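Local atomic coordinates of Lmo2125 protein (Listeria monocytogenes serovar 1/2a, PDB entry 5TU0), a protein that binds maltose and, as a membrane-attached lipoprotein of the bacterial solute-binding family, probably hands the sugar to a membrane transporter. Residues 345-350 / 382-387; 168-173 / 197-202. The protein carries 2 engineered substitutions. One frame throughout, in Å; residues are numbered along the deposited sequence.

Interaction 1: 345-350 / 382-387; sequences IPEMSE and DNVTQK
At one end of the helical hairpin that closes the chain, Glu350 in the opening turn of helix 348-363 reaches Lys387 in the final turn of helix 369-387. Lys387 stretches out fully beyond CG and brings its ammonium to the carboxylate, NZ lying 2.9 Å from Glu350 OE1 in a salt bridge that is also a hydrogen bond. The ammonium comes to OE1 from the syn side, 32° out of the carboxylate plane. The Glu350 chain is bent at chi2 (-52°), which brings CD up to the lysine chain; OE1 is 3.3 Å from Asn383 CB, and the carboxylate and the Asn383 amide stand nearly perpendicular, 79° apart. Lys387 CD lies 3.7 Å from Glu350 CD, so the aliphatic part of the lysine also packs on the acid. An acid near the start of one helix and a lysine at the end of the other suit the two helix dipoles, which may favour the charged forms of both. Because the hairpin runs down and back, these two ends are neighbours, and the Val384 methyls pack against Glu347 and Glu350. CG1 sits 3.8 Å from Glu347 CG, the two side chains crossing at about a right angle, while CG2 lies 4.1 Å from Glu350 CB and about as far from Glu347 CB. Glu347 belongs to a type I turn, Ile345 to Met348, that leads into the helix and is closed by Met348 N bonding to Ile345 O at 3.1 Å. Tyr388, the next residue after Lys387, touches Pro346 and Glu347, and its OH shares a hydrogen bond with Ser349 OG.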
loop_
_atom_site.group_PDB
_atom_site.type_symbol
_atom_site.label_atom_id
_atom_site.label_comp_id
_atom_site.label_asym_id
_atom_site.label_seq_id
_atom_site.Cartn_x
_atom_site.Cartn_y
_atom_site.Cartn_z
ATOM N N ILE A 345 12.792 -1.540 7.260
ATOM C CA ILE A 345 14.088 -1.182 7.797
ATOM C C ILE A 345 14.487 0.203 7.262
ATOM O O ILE A 345 14.031 0.613 6.173
ATOM C CB ILE A 345 15.165 -2.256 7.496
ATOM C CG1 ILE A 345 15.408 -2.428 5.995
ATOM C CG2 ILE A 345 14.763 -3.585 8.139
ATOM C CD1 ILE A 345 16.589 -3.330 5.681
ATOM N N PRO A 346 15.338 0.925 8.003
ATOM C CA PRO A 346 15.734 2.291 7.620
ATOM C C PRO A 346 16.279 2.456 6.212
ATOM O O PRO A 346 15.977 3.460 5.542
ATOM C CB PRO A 346 16.836 2.627 8.639
ATOM C CG PRO A 346 16.495 1.809 9.819
ATOM C CD PRO A 346 16.031 0.507 9.242
ATOM N N GLU A 347 17.056 1.474 5.762
ATOM C CA GLU A 347 17.712 1.546 4.458
ATOM C C GLU A 347 16.735 1.653 3.266
ATOM O O GLU A 347 17.158 1.936 2.152
ATOM C CB GLU A 347 18.665 0.364 4.253
ATOM C CG GLU A 347 19.892 0.325 5.180
ATOM C CD GLU A 347 19.677 -0.258 6.570
ATOM O OE1 GLU A 347 18.520 -0.545 6.985
ATOM O OE2 GLU A 347 20.719 -0.430 7.259
ATOM N N MET A 348 15.451 1.397 3.502
ATOM C CA MET A 348 14.432 1.500 2.443
ATOM C C MET A 348 14.375 2.941 1.915
ATOM O O MET A 348 14.049 3.179 0.753
ATOM C CB MET A 348 13.052 1.069 2.969
ATOM C CG MET A 348 11.964 1.028 1.905
ATOM S SD MET A 348 12.293 -0.192 0.619
ATOM C CE MET A 348 11.215 0.425 -0.700
ATOM N N SER A 349 14.724 3.898 2.766
ATOM C CA SER A 349 14.732 5.293 2.345
ATOM C C SER A 349 15.650 5.539 1.143
ATOM O O SER A 349 15.379 6.431 0.371
ATOM C CB SER A 349 15.136 6.222 3.501
ATOM O OG SER A 349 16.483 6.011 3.860
ATOM N N GLU A 350 16.700 4.726 0.963
ATOM C CA GLU A 350 17.658 4.915 -0.130
ATOM C C GLU A 350 17.183 4.275 -1.433
ATOM O O GLU A 350 17.664 4.605 -2.498
ATOM C CB GLU A 350 19.029 4.368 0.278
ATOM C CG GLU A 350 19.501 4.940 1.617
ATOM C CD GLU A 350 19.449 6.456 1.647
ATOM O OE1 GLU A 350 19.927 7.098 0.680
ATOM O OE2 GLU A 350 18.909 7.001 2.628
ATOM N N ASP A 382 25.719 2.371 -2.557
ATOM C CA ASP A 382 26.661 3.368 -2.082
ATOM C C ASP A 382 26.015 4.244 -1.025
ATOM O O ASP A 382 26.644 4.538 -0.018
ATOM C CB ASP A 382 27.263 4.180 -3.244
ATOM C CG ASP A 382 28.242 3.354 -4.091
ATOM O OD1 ASP A 382 28.550 2.196 -3.710
ATOM O OD2 ASP A 382 28.712 3.852 -5.142
ATOM N N ASN A 383 24.763 4.641 -1.239
ATOM C CA ASN A 383 24.041 5.430 -0.216
ATOM C C ASN A 383 23.834 4.648 1.077
ATOM O O ASN A 383 23.965 5.211 2.161
ATOM C CB ASN A 383 22.710 5.943 -0.742
ATOM C CG ASN A 383 22.874 7.144 -1.651
ATOM O OD1 ASN A 383 23.799 7.941 -1.482
ATOM N ND2 ASN A 383 21.962 7.302 -2.599
ATOM N N VAL A 384 23.515 3.362 0.964
ATOM C CA VAL A 384 23.335 2.506 2.143
ATOM C C VAL A 384 24.641 2.446 2.963
ATOM O O VAL A 384 24.626 2.636 4.185
ATOM C CB VAL A 384 22.848 1.083 1.747
ATOM C CG1 VAL A 384 22.959 0.107 2.910
ATOM C CG2 VAL A 384 21.419 1.126 1.233
ATOM N N THR A 385 25.754 2.200 2.276
ATOM C CA THR A 385 27.072 2.130 2.896
ATOM C C THR A 385 27.469 3.428 3.593
ATOM O O THR A 385 27.998 3.401 4.718
ATOM C CB THR A 385 28.139 1.790 1.845
ATOM O OG1 THR A 385 27.856 0.493 1.301
ATOM C CG2 THR A 385 29.550 1.797 2.446
ATOM N N GLN A 386 27.202 4.549 2.926
ATOM C CA GLN A 386 27.539 5.887 3.440
ATOM C C GLN A 386 26.697 6.380 4.603
ATOM O O GLN A 386 27.204 7.020 5.522
ATOM C CB GLN A 386 27.379 6.918 2.320
ATOM C CG GLN A 386 28.328 6.719 1.155
ATOM C CD GLN A 386 29.721 7.190 1.449
ATOM O OE1 GLN A 386 30.690 6.436 1.304
ATOM N NE2 GLN A 386 29.837 8.443 1.884
ATOM N N LYS A 387 25.409 6.100 4.564
ATOM C CA LYS A 387 24.496 6.662 5.560
ATOM C C LYS A 387 24.098 5.760 6.704
ATOM O O LYS A 387 23.561 6.250 7.691
ATOM C CB LYS A 387 23.242 7.141 4.844
ATOM C CG LYS A 387 23.537 8.168 3.763
ATOM C CD LYS A 387 22.279 8.483 2.983
ATOM C CE LYS A 387 22.588 9.405 1.827
ATOM N NZ LYS A 387 21.366 9.633 1.018
#

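Interaction 2: 168-173 / 197-202; sequences GLLAGY and EGITYA
The Tyr173 ring lies against the start of segment 197-202, with Gly198 N over one face and Leu169 O at its edge, in the ring plane. Glu197 comes in obliquely, its CB 3.7 Å from Tyr173 CD1, and its carboxylate plane is turned 67° from the ring. The second flat group, Tyr201, is approached obliquely by Leu169 CD1, 4.0 Å from Tyr201 CD2; its own OH is hydrogen-bonded to Glu136 and Trp205. Beside the Tyr173 ring the backbones come close: Gly198 CA is 4.4 Å from Leu170 CA, an approach made possible because Gly198 carries no side chain on the side that faces Leu170. This is a helix-helix crossing within the solute-binding fold, the axes of 168-172 and 197-202 passing 8.2 Å apart at 129°, and helix 163-172 also carries Tyr164 of the maltose pocket. Leu169 has CG anti to its backbone N (chi1 172°), toward segment 197-202, and the methyls it carries have different partners: CD1 goes to Tyr201, whereas CD2 meets Gly198 O at 3.4 Å and Ala202 CB at 3.7 Å. On the other flank Leu170 CD2 meets Ile199 CG1 at 4.0 Å, the side chains slanting across each other. Leu358 of helix 348-363 touches both Leu170 and Ile199, and Ala373 of helix 369-387 also packs on Ile199.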
loop_
_atom_site.group_PDB
_atom_site.type_symbol
_atom_site.label_atom_id
_atom_site.label_comp_id
_atom_site.label_asym_id
_atom_site.label_seq_id
_atom_site.Cartn_x
_atom_site.Cartn_y
_atom_site.Cartn_z
ATOM N N GLY A 168 5.671 -4.370 -8.251
ATOM C CA GLY A 168 4.996 -5.640 -8.415
ATOM C C GLY A 168 5.228 -6.352 -9.739
ATOM O O GLY A 168 5.084 -7.565 -9.816
ATOM N N LEU A 169 5.620 -5.601 -10.761
ATOM C CA LEU A 169 5.940 -6.179 -12.048
ATOM C C LEU A 169 7.308 -6.854 -11.939
ATOM O O LEU A 169 7.494 -7.998 -12.334
ATOM C CB LEU A 169 5.981 -5.077 -13.122
ATOM C CG LEU A 169 6.490 -5.439 -14.507
ATOM C CD1 LEU A 169 5.632 -6.523 -15.139
ATOM C CD2 LEU A 169 6.551 -4.199 -15.389
ATOM N N LEU A 170 8.281 -6.115 -11.415
ATOM C CA LEU A 170 9.634 -6.662 -11.245
ATOM C C LEU A 170 9.588 -7.877 -10.287
ATOM O O LEU A 170 10.225 -8.903 -10.523
ATOM C CB LEU A 170 10.594 -5.588 -10.714
ATOM C CG LEU A 170 11.176 -4.592 -11.716
ATOM C CD1 LEU A 170 10.124 -3.854 -12.515
ATOM C CD2 LEU A 170 12.111 -3.652 -10.972
ATOM N N ALA A 171 8.796 -7.752 -9.226
ATOM C CA ALA A 171 8.695 -8.814 -8.258
ATOM C C ALA A 171 7.976 -10.044 -8.846
ATOM O O ALA A 171 8.315 -11.183 -8.523
ATOM C CB ALA A 171 7.989 -8.317 -6.998
ATOM N N GLY A 172 7.017 -9.812 -9.742
ATOM C CA GLY A 172 6.293 -10.926 -10.375
ATOM C C GLY A 172 7.237 -11.781 -11.208
ATOM O O GLY A 172 6.984 -12.976 -11.430
ATOM N N TYR A 173 8.313 -11.156 -11.688
ATOM C CA TYR A 173 9.358 -11.855 -12.449
ATOM C C TYR A 173 10.519 -12.401 -11.579
ATOM O O TYR A 173 11.438 -13.018 -12.103
ATOM C CB TYR A 173 9.889 -10.944 -13.547
ATOM C CG TYR A 173 9.026 -10.941 -14.799
ATOM C CD1 TYR A 173 9.268 -11.866 -15.823
ATOM C CD2 TYR A 173 7.990 -10.027 -14.967
ATOM C CE1 TYR A 173 8.505 -11.870 -16.976
ATOM C CE2 TYR A 173 7.219 -10.021 -16.122
ATOM C CZ TYR A 173 7.478 -10.954 -17.120
ATOM O OH TYR A 173 6.719 -10.959 -18.271
ATOM N N GLU A 197 14.000 -8.620 -16.444
ATOM C CA GLU A 197 12.901 -9.072 -17.316
ATOM C C GLU A 197 11.685 -8.153 -17.152
ATOM O O GLU A 197 11.021 -7.802 -18.134
ATOM C CB GLU A 197 12.469 -10.501 -17.017
ATOM C CG GLU A 197 13.242 -11.607 -17.702
ATOM C CD GLU A 197 12.718 -12.973 -17.257
ATOM O OE1 GLU A 197 13.115 -13.452 -16.162
ATOM O OE2 GLU A 197 11.897 -13.554 -18.000
ATOM N N GLY A 198 11.404 -7.775 -15.913
ATOM C CA GLY A 198 10.278 -6.882 -15.617
ATOM C C GLY A 198 10.482 -5.495 -16.219
ATOM O O GLY A 198 9.549 -4.920 -16.818
ATOM N N ILE A 199 11.708 -4.967 -16.072
ATOM C CA ILE A 199 12.042 -3.670 -16.607
ATOM C C ILE A 199 11.893 -3.711 -18.134
ATOM O O ILE A 199 11.333 -2.785 -18.721
ATOM C CB ILE A 199 13.462 -3.216 -16.205
ATOM C CG1 ILE A 199 13.570 -3.085 -14.675
ATOM C CG2 ILE A 199 13.766 -1.873 -16.848
ATOM C CD1 ILE A 199 14.987 -2.891 -14.195
ATOM N N THR A 200 12.369 -4.804 -18.747
ATOM C CA THR A 200 12.293 -4.990 -20.203
ATOM C C THR A 200 10.838 -5.003 -20.678
ATOM O O THR A 200 10.514 -4.367 -21.676
ATOM C CB THR A 200 13.028 -6.283 -20.641
ATOM O OG1 THR A 200 14.388 -6.224 -20.199
ATOM C CG2 THR A 200 13.019 -6.458 -22.164
ATOM N N TYR A 201 9.976 -5.724 -19.964
ATOM C CA TYR A 201 8.554 -5.770 -20.288
ATOM C C TYR A 201 7.911 -4.375 -20.191
ATOM O O TYR A 201 7.166 -3.945 -21.099
ATOM C CB TYR A 201 7.808 -6.768 -19.401
ATOM C CG TYR A 201 6.391 -6.921 -19.820
ATOM C CD1 TYR A 201 6.062 -7.638 -20.983
ATOM C CD2 TYR A 201 5.353 -6.320 -19.095
ATOM C CE1 TYR A 201 4.753 -7.760 -21.390
ATOM C CE2 TYR A 201 4.030 -6.445 -19.507
ATOM C CZ TYR A 201 3.737 -7.166 -20.642
ATOM O OH TYR A 201 2.419 -7.276 -21.060
ATOM N N ALA A 202 8.217 -3.659 -19.124
ATOM C CA ALA A 202 7.694 -2.291 -18.953
ATOM C C ALA A 202 8.121 -1.366 -20.096
ATOM O O ALA A 202 7.324 -0.575 -20.600
ATOM C CB ALA A 202 8.129 -1.703 -17.611
#

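Overall arrangement
Interaction 2 is a buried crossing of two helices, sealed by leucine, isoleucine, alanine and aromatic groups around a glycine; interaction 1 is only partly buried and mixes a small apolar patch with a salt bridge whose lysine is exposed. The two do not touch: their centres lie 23 Å apart, their nearest atoms about 11 Å. Yet the same hairpin serves both. Helices 348-363 and 369-387 are held to each other in interaction 1 at the start of the first and the end of the second, while their far halves, near the connecting loop, pack on the 168-173 / 197-202 crossing through Leu358, Ala362 and Ala373.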